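Local structure of nicotinamide-nucleotide adenylyltransferase NadR family / Ribosylnicotinamide kinase (Lactococcus lactis subsp. cremoris, 6GYE) at residues F208-Y216 / D231-Q239. The protein probably phosphorylates nicotinamide riboside, which it binds, and may adenylylate the mononucleotide formed, two steps on the way to NAD+. Numbering follows the deposited sequence.
Sequences FSEEYAREY and DYARMITGQ. With SO4 (sulfate ion), chain F.
Tyr-212 lays one face of its ring on Gly-238, whose CA stands 3.6 Å from the ring centroid in a CH-pi contact. Glycine suits this place because a CB would point into the ring. The Tyr-216 ring has Asp-231 OD1 and Tyr-212 OH at its edge: Tyr-216 OH donates to the anti lone pair of Asp-231 OD1 (2.7 Å), with ring and carboxylate planes 67° apart. Apolar Met-235 sets SD obliquely to that ring as a Met-aromatic contact and 3.7 Å from CB of small Ala-213.

Gln-239, bent at chi2 (70°), brings its amide back to the start of helix 212-220. Gln-239 OE1 accepts from Tyr-212 N (2.7 Å) and from a water that in turn accepts from Ala-213 N, while NE2 of the same amide gives a nearly straight bond to Glu-210 O (3.0 Å, 172°) and another to Asn-243. A leucine in its place would probably leave Tyr-212 N and Glu-210 O without these mates.

That helix start lies against the probable P-loop, which Glu-211 touches and whose amides hold a sulfate Arg-214 reaches weakly. Helix 229-247 meets helices 262-272 and 275-290; the Ser-209 backbone pairs with Phe-257 of strand 255-259, and its OG bonds to Asn-243.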
ATOM      1  N   PHE A 208      13.057  -0.349  -9.197  1.00 46.23           N
ATOM      2  CA  PHE A 208      13.922   0.309  -8.231  1.00 47.22           C
ATOM      3  C   PHE A 208      13.908   1.808  -8.501  1.00 48.04           C
ATOM      4  O   PHE A 208      13.647   2.243  -9.616  1.00 46.96           O
ATOM      5  CB  PHE A 208      15.355  -0.233  -8.307  1.00 41.38           C
ATOM      6  CG  PHE A 208      16.001  -0.048  -9.653  1.00 46.06           C
ATOM      7  CD1 PHE A 208      15.877  -1.018 -10.639  1.00 40.43           C
ATOM      8  CD2 PHE A 208      16.726   1.099  -9.935  1.00 47.63           C
ATOM      9  CE1 PHE A 208      16.478  -0.841 -11.884  1.00 43.52           C
ATOM     10  CE2 PHE A 208      17.319   1.285 -11.183  1.00 49.50           C
ATOM     11  CZ  PHE A 208      17.200   0.319 -12.154  1.00 37.88           C
ATOM     12  N   SER A 209      14.190   2.594  -7.476  1.00 43.11           N
ATOM     13  CA  SER A 209      14.353   4.025  -7.645  1.00 46.31           C
ATOM     14  C   SER A 209      15.834   4.373  -7.767  1.00 47.29           C
ATOM     15  O   SER A 209      16.714   3.576  -7.434  1.00 49.51           O
ATOM     16  CB  SER A 209      13.733   4.775  -6.465  1.00 46.52           C
ATOM     17  OG  SER A 209      14.488   4.508  -5.302  1.00 47.60           O
ATOM     18  N   GLU A 210      16.095   5.604  -8.192  1.00 48.11           N
ATOM     19  CA  GLU A 210      17.444   6.151  -8.248  1.00 51.73           C
ATOM     20  C   GLU A 210      17.633   7.109  -7.084  1.00 44.50           C
ATOM     21  O   GLU A 210      16.677   7.507  -6.411  1.00 49.88           O
ATOM     22  CB  GLU A 210      17.704   6.898  -9.567  1.00 49.71           C
ATOM     23  CG  GLU A 210      17.584   6.089 -10.858  1.00 71.31           C
ATOM     24  CD  GLU A 210      18.738   5.112 -11.093  1.00 89.34           C
ATOM     25  OE1 GLU A 210      19.658   5.026 -10.248  1.00 93.14           O
ATOM     26  OE2 GLU A 210      18.723   4.426 -12.141  1.00 94.79           O
ATOM     27  N   GLU A 211      18.888   7.460  -6.828  1.00 44.52           N
ATOM     28  CA  GLU A 211      19.191   8.432  -5.782  1.00 53.79           C
ATOM     29  C   GLU A 211      18.863   9.827  -6.314  1.00 55.84           C
ATOM     30  O   GLU A 211      19.539  10.333  -7.216  1.00 56.16           O
ATOM     31  CB  GLU A 211      20.648   8.335  -5.333  1.00 51.81           C
ATOM     32  CG  GLU A 211      20.915   9.218  -4.106  1.00 67.73           C
ATOM     33  CD  GLU A 211      22.366   9.208  -3.646  1.00 77.56           C
ATOM     34  OE1 GLU A 211      22.618   9.202  -2.412  1.00 77.35           O
ATOM     35  OE2 GLU A 211      23.251   9.237  -4.523  1.00 84.87           O
ATOM     36  N   TYR A 212      17.837  10.461  -5.748  1.00 53.06           N
ATOM     37  CA  TYR A 212      17.375  11.728  -6.304  1.00 45.61           C
ATOM     38  C   TYR A 212      18.466  12.794  -6.218  1.00 49.33           C
ATOM     39  O   TYR A 212      18.603  13.626  -7.125  1.00 52.80           O
ATOM     40  CB  TYR A 212      16.093  12.176  -5.580  1.00 47.31           C
ATOM     41  CG  TYR A 212      15.563  13.526  -6.041  1.00 50.43           C
ATOM     42  CD1 TYR A 212      14.832  13.636  -7.217  1.00 57.86           C
ATOM     43  CD2 TYR A 212      15.833  14.698  -5.325  1.00 50.08           C
ATOM     44  CE1 TYR A 212      14.360  14.862  -7.665  1.00 61.27           C
ATOM     45  CE2 TYR A 212      15.356  15.942  -5.768  1.00 54.92           C
ATOM     46  CZ  TYR A 212      14.623  16.013  -6.946  1.00 61.42           C
ATOM     47  OH  TYR A 212      14.143  17.220  -7.424  1.00 60.16           O
ATOM     48  N   ALA A 213      19.264  12.768  -5.144  1.00 40.51           N
ATOM     49  CA  ALA A 213      20.302  13.777  -4.951  1.00 46.36           C
ATOM     50  C   ALA A 213      21.238  13.861  -6.149  1.00 47.58           C
ATOM     51  O   ALA A 213      21.639  14.956  -6.558  1.00 52.74           O
ATOM     52  CB  ALA A 213      21.094  13.495  -3.667  1.00 40.74           C
ATOM     53  N   ARG A 214      21.591  12.718  -6.729  1.00 53.49           N
ATOM     54  CA  ARG A 214      22.429  12.733  -7.918  1.00 60.18           C
ATOM     55  C   ARG A 214      21.720  13.413  -9.083  1.00 52.70           C
ATOM     56  O   ARG A 214      22.320  14.226  -9.787  1.00 51.08           O
ATOM     57  CB  ARG A 214      22.846  11.315  -8.287  1.00 63.13           C
ATOM     58  CG  ARG A 214      23.626  11.200  -9.585  1.00 70.60           C
ATOM     59  CD  ARG A 214      24.192   9.814  -9.672  1.00 94.71           C
ATOM     60  NE  ARG A 214      24.658   9.400  -8.346  1.00113.68           N
ATOM     61  CZ  ARG A 214      24.921   8.147  -7.986  1.00116.45           C
ATOM     62  NH1 ARG A 214      24.754   7.151  -8.850  1.00112.76           N
ATOM     63  NH2 ARG A 214      25.347   7.895  -6.755  1.00118.05           N
ATOM     64  N   GLU A 215      20.451  13.075  -9.323  0.54 50.80           N
ATOM     65  CA  GLU A 215      19.723  13.750 -10.395  0.54 52.20           C
ATOM     66  C   GLU A 215      19.678  15.251 -10.143  0.54 52.63           C
ATOM     67  O   GLU A 215      19.957  16.059 -11.037  0.54 53.22           O
ATOM     68  CB  GLU A 215      18.297  13.198 -10.528  0.54 51.71           C
ATOM     69  CG  GLU A 215      17.536  13.825 -11.707  0.54 58.19           C
ATOM     70  CD  GLU A 215      16.029  13.948 -11.498  0.54 64.08           C
ATOM     71  OE1 GLU A 215      15.369  12.924 -11.218  0.54 60.03           O
ATOM     72  OE2 GLU A 215      15.506  15.079 -11.630  0.54 66.33           O
ATOM     73  N   TYR A 216      19.347  15.630  -8.909  1.00 46.31           N
ATOM     74  CA  TYR A 216      19.185  17.034  -8.565  1.00 47.45           C
ATOM     75  C   TYR A 216      20.470  17.824  -8.811  1.00 50.47           C
ATOM     76  O   TYR A 216      20.431  18.942  -9.350  1.00 50.58           O
ATOM     77  CB  TYR A 216      18.739  17.114  -7.103  1.00 46.22           C
ATOM     78  CG  TYR A 216      18.429  18.490  -6.588  1.00 49.52           C
ATOM     79  CD1 TYR A 216      19.433  19.287  -6.040  1.00 46.80           C
ATOM     80  CD2 TYR A 216      17.131  18.993  -6.632  1.00 46.91           C
ATOM     81  CE1 TYR A 216      19.163  20.550  -5.562  1.00 50.09           C
ATOM     82  CE2 TYR A 216      16.842  20.263  -6.158  1.00 49.21           C
ATOM     83  CZ  TYR A 216      17.865  21.034  -5.620  1.00 53.30           C
ATOM     84  OH  TYR A 216      17.595  22.285  -5.142  1.00 49.81           O
ATOM     85  N   ASP A 231      17.833  23.309  -0.809  1.00 48.14           N
ATOM     86  CA  ASP A 231      18.161  22.133  -1.598  1.00 52.10           C
ATOM     87  C   ASP A 231      17.804  20.857  -0.845  1.00 60.02           C
ATOM     88  O   ASP A 231      17.218  19.928  -1.419  1.00 60.43           O
ATOM     89  CB  ASP A 231      19.647  22.149  -1.943  1.00 53.37           C
ATOM     90  CG  ASP A 231      20.045  23.387  -2.721  1.00 59.42           C
ATOM     91  OD1 ASP A 231      19.417  23.655  -3.764  1.00 53.80           O
ATOM     92  OD2 ASP A 231      20.983  24.084  -2.281  1.00 61.76           O
ATOM     93  N   TYR A 232      18.155  20.797   0.448  1.00 57.41           N
ATOM     94  CA  TYR A 232      17.839  19.617   1.242  1.00 53.68           C
ATOM     95  C   TYR A 232      16.340  19.388   1.284  1.00 50.49           C
ATOM     96  O   TYR A 232      15.875  18.254   1.126  1.00 52.98           O
ATOM     97  CB  TYR A 232      18.429  19.746   2.652  1.00 55.38           C
ATOM     98  CG  TYR A 232      19.913  19.462   2.689  1.00 52.34           C
ATOM     99  CD1 TYR A 232      20.386  18.157   2.763  1.00 59.60           C
ATOM    100  CD2 TYR A 232      20.843  20.496   2.630  1.00 53.87           C
ATOM    101  CE1 TYR A 232      21.747  17.875   2.781  1.00 56.46           C
ATOM    102  CE2 TYR A 232      22.209  20.231   2.649  1.00 50.36           C
ATOM    103  CZ  TYR A 232      22.652  18.919   2.724  1.00 56.94           C
ATOM    104  OH  TYR A 232      23.998  18.639   2.740  1.00 63.86           O
ATOM    105  N   ALA A 233      15.567  20.465   1.438  1.00 51.91           N
ATOM    106  CA  ALA A 233      14.120  20.325   1.438  1.00 54.41           C
ATOM    107  C   ALA A 233      13.645  19.713   0.133  1.00 57.71           C
ATOM    108  O   ALA A 233      12.835  18.776   0.132  1.00 62.13           O
ATOM    109  CB  ALA A 233      13.456  21.678   1.665  1.00 54.64           C
ATOM    110  N   ARG A 234      14.152  20.221  -0.995  0.56 52.74           N
ATOM    111  CA  ARG A 234      13.748  19.672  -2.286  0.56 51.93           C
ATOM    112  C   ARG A 234      14.213  18.231  -2.460  0.56 53.22           C
ATOM    113  O   ARG A 234      13.533  17.442  -3.128  0.56 54.27           O
ATOM    114  CB  ARG A 234      14.264  20.559  -3.423  0.56 50.89           C
ATOM    115  CG  ARG A 234      13.306  21.703  -3.758  0.56 51.41           C
ATOM    116  CD  ARG A 234      13.925  22.705  -4.706  0.56 59.61           C
ATOM    117  NE  ARG A 234      13.074  23.881  -4.864  0.56 67.26           N
ATOM    118  CZ  ARG A 234      12.347  24.145  -5.943  0.56 73.02           C
ATOM    119  NH1 ARG A 234      12.381  23.319  -6.983  0.56 72.74           N
ATOM    120  NH2 ARG A 234      11.599  25.246  -5.985  0.56 75.27           N
ATOM    121  N   MET A 235      15.348  17.859  -1.858  1.00 46.22           N
ATOM    122  CA  MET A 235      15.771  16.465  -1.908  1.00 45.62           C
ATOM    123  C   MET A 235      14.885  15.570  -1.051  1.00 51.90           C
ATOM    124  O   MET A 235      14.678  14.402  -1.392  1.00 52.64           O
ATOM    125  CB  MET A 235      17.237  16.346  -1.493  1.00 47.65           C
ATOM    126  CG  MET A 235      18.166  16.786  -2.601  1.00 57.64           C
ATOM    127  SD  MET A 235      19.916  16.742  -2.226  1.00 65.92           S
ATOM    128  CE  MET A 235      19.880  17.239  -0.531  1.00 66.93           C
ATOM    129  N   ILE A 236      14.327  16.089   0.042  1.00 51.87           N
ATOM    130  CA  ILE A 236      13.414  15.274   0.836  1.00 56.24           C
ATOM    131  C   ILE A 236      12.191  14.896   0.008  1.00 58.39           C
ATOM    132  O   ILE A 236      11.899  13.711  -0.194  1.00 56.28           O
ATOM    133  CB  ILE A 236      13.019  15.999   2.134  1.00 59.45           C
ATOM    134  CG1 ILE A 236      14.244  16.164   3.030  1.00 54.47           C
ATOM    135  CG2 ILE A 236      11.924  15.229   2.860  1.00 57.28           C
ATOM    136  CD1 ILE A 236      14.111  17.244   4.057  1.00 56.42           C
ATOM    137  N   THR A 237      11.481  15.896  -0.525  1.00 54.37           N
ATOM    138  CA  THR A 237      10.270  15.566  -1.271  1.00 55.46           C
ATOM    139  C   THR A 237      10.600  14.874  -2.590  1.00 58.16           C
ATOM    140  O   THR A 237       9.841  14.006  -3.042  1.00 55.66           O
ATOM    141  CB  THR A 237       9.428  16.821  -1.505  1.00 53.28           C
ATOM    142  OG1 THR A 237      10.100  17.657  -2.421  1.00 65.17           O
ATOM    143  CG2 THR A 237       9.273  17.596  -0.215  1.00 49.03           C
ATOM    144  N   GLY A 238      11.744  15.210  -3.193  1.00 55.79           N
ATOM    145  CA  GLY A 238      12.127  14.589  -4.450  1.00 49.89           C
ATOM    146  C   GLY A 238      12.395  13.096  -4.325  1.00 54.85           C
ATOM    147  O   GLY A 238      11.946  12.302  -5.159  1.00 57.29           O
ATOM    148  N   GLN A 239      13.184  12.699  -3.322  1.00 45.26           N
ATOM    149  CA  GLN A 239      13.416  11.273  -3.115  1.00 49.31           C
ATOM    150  C   GLN A 239      12.117  10.558  -2.732  1.00 52.57           C
ATOM    151  O   GLN A 239      11.851   9.440  -3.192  1.00 47.00           O
ATOM    152  CB  GLN A 239      14.476  11.045  -2.038  1.00 47.50           C
ATOM    153  CG  GLN A 239      14.915   9.586  -1.922  1.00 50.01           C
ATOM    154  CD  GLN A 239      15.730   9.130  -3.118  1.00 45.49           C
ATOM    155  OE1 GLN A 239      16.813   9.648  -3.366  1.00 52.31           O
ATOM    156  NE2 GLN A 239      15.201   8.182  -3.880  1.00 42.82           N
TER
HETATM  157  S   SO4 F 404      27.086   5.049  -4.854  1.00 75.13           S
HETATM  158  O1  SO4 F 404      28.090   4.426  -5.724  1.00 73.73           O
HETATM  159  O2  SO4 F 404      27.254   6.496  -4.807  1.00 82.64           O
HETATM  160  O3  SO4 F 404      25.734   4.827  -5.347  1.00 71.45           O
HETATM  161  O4  SO4 F 404      27.276   4.484  -3.526  1.00 76.23           O
HETATM  162  O   HOH W   1      18.368  11.670  -2.767  1.00 51.33           O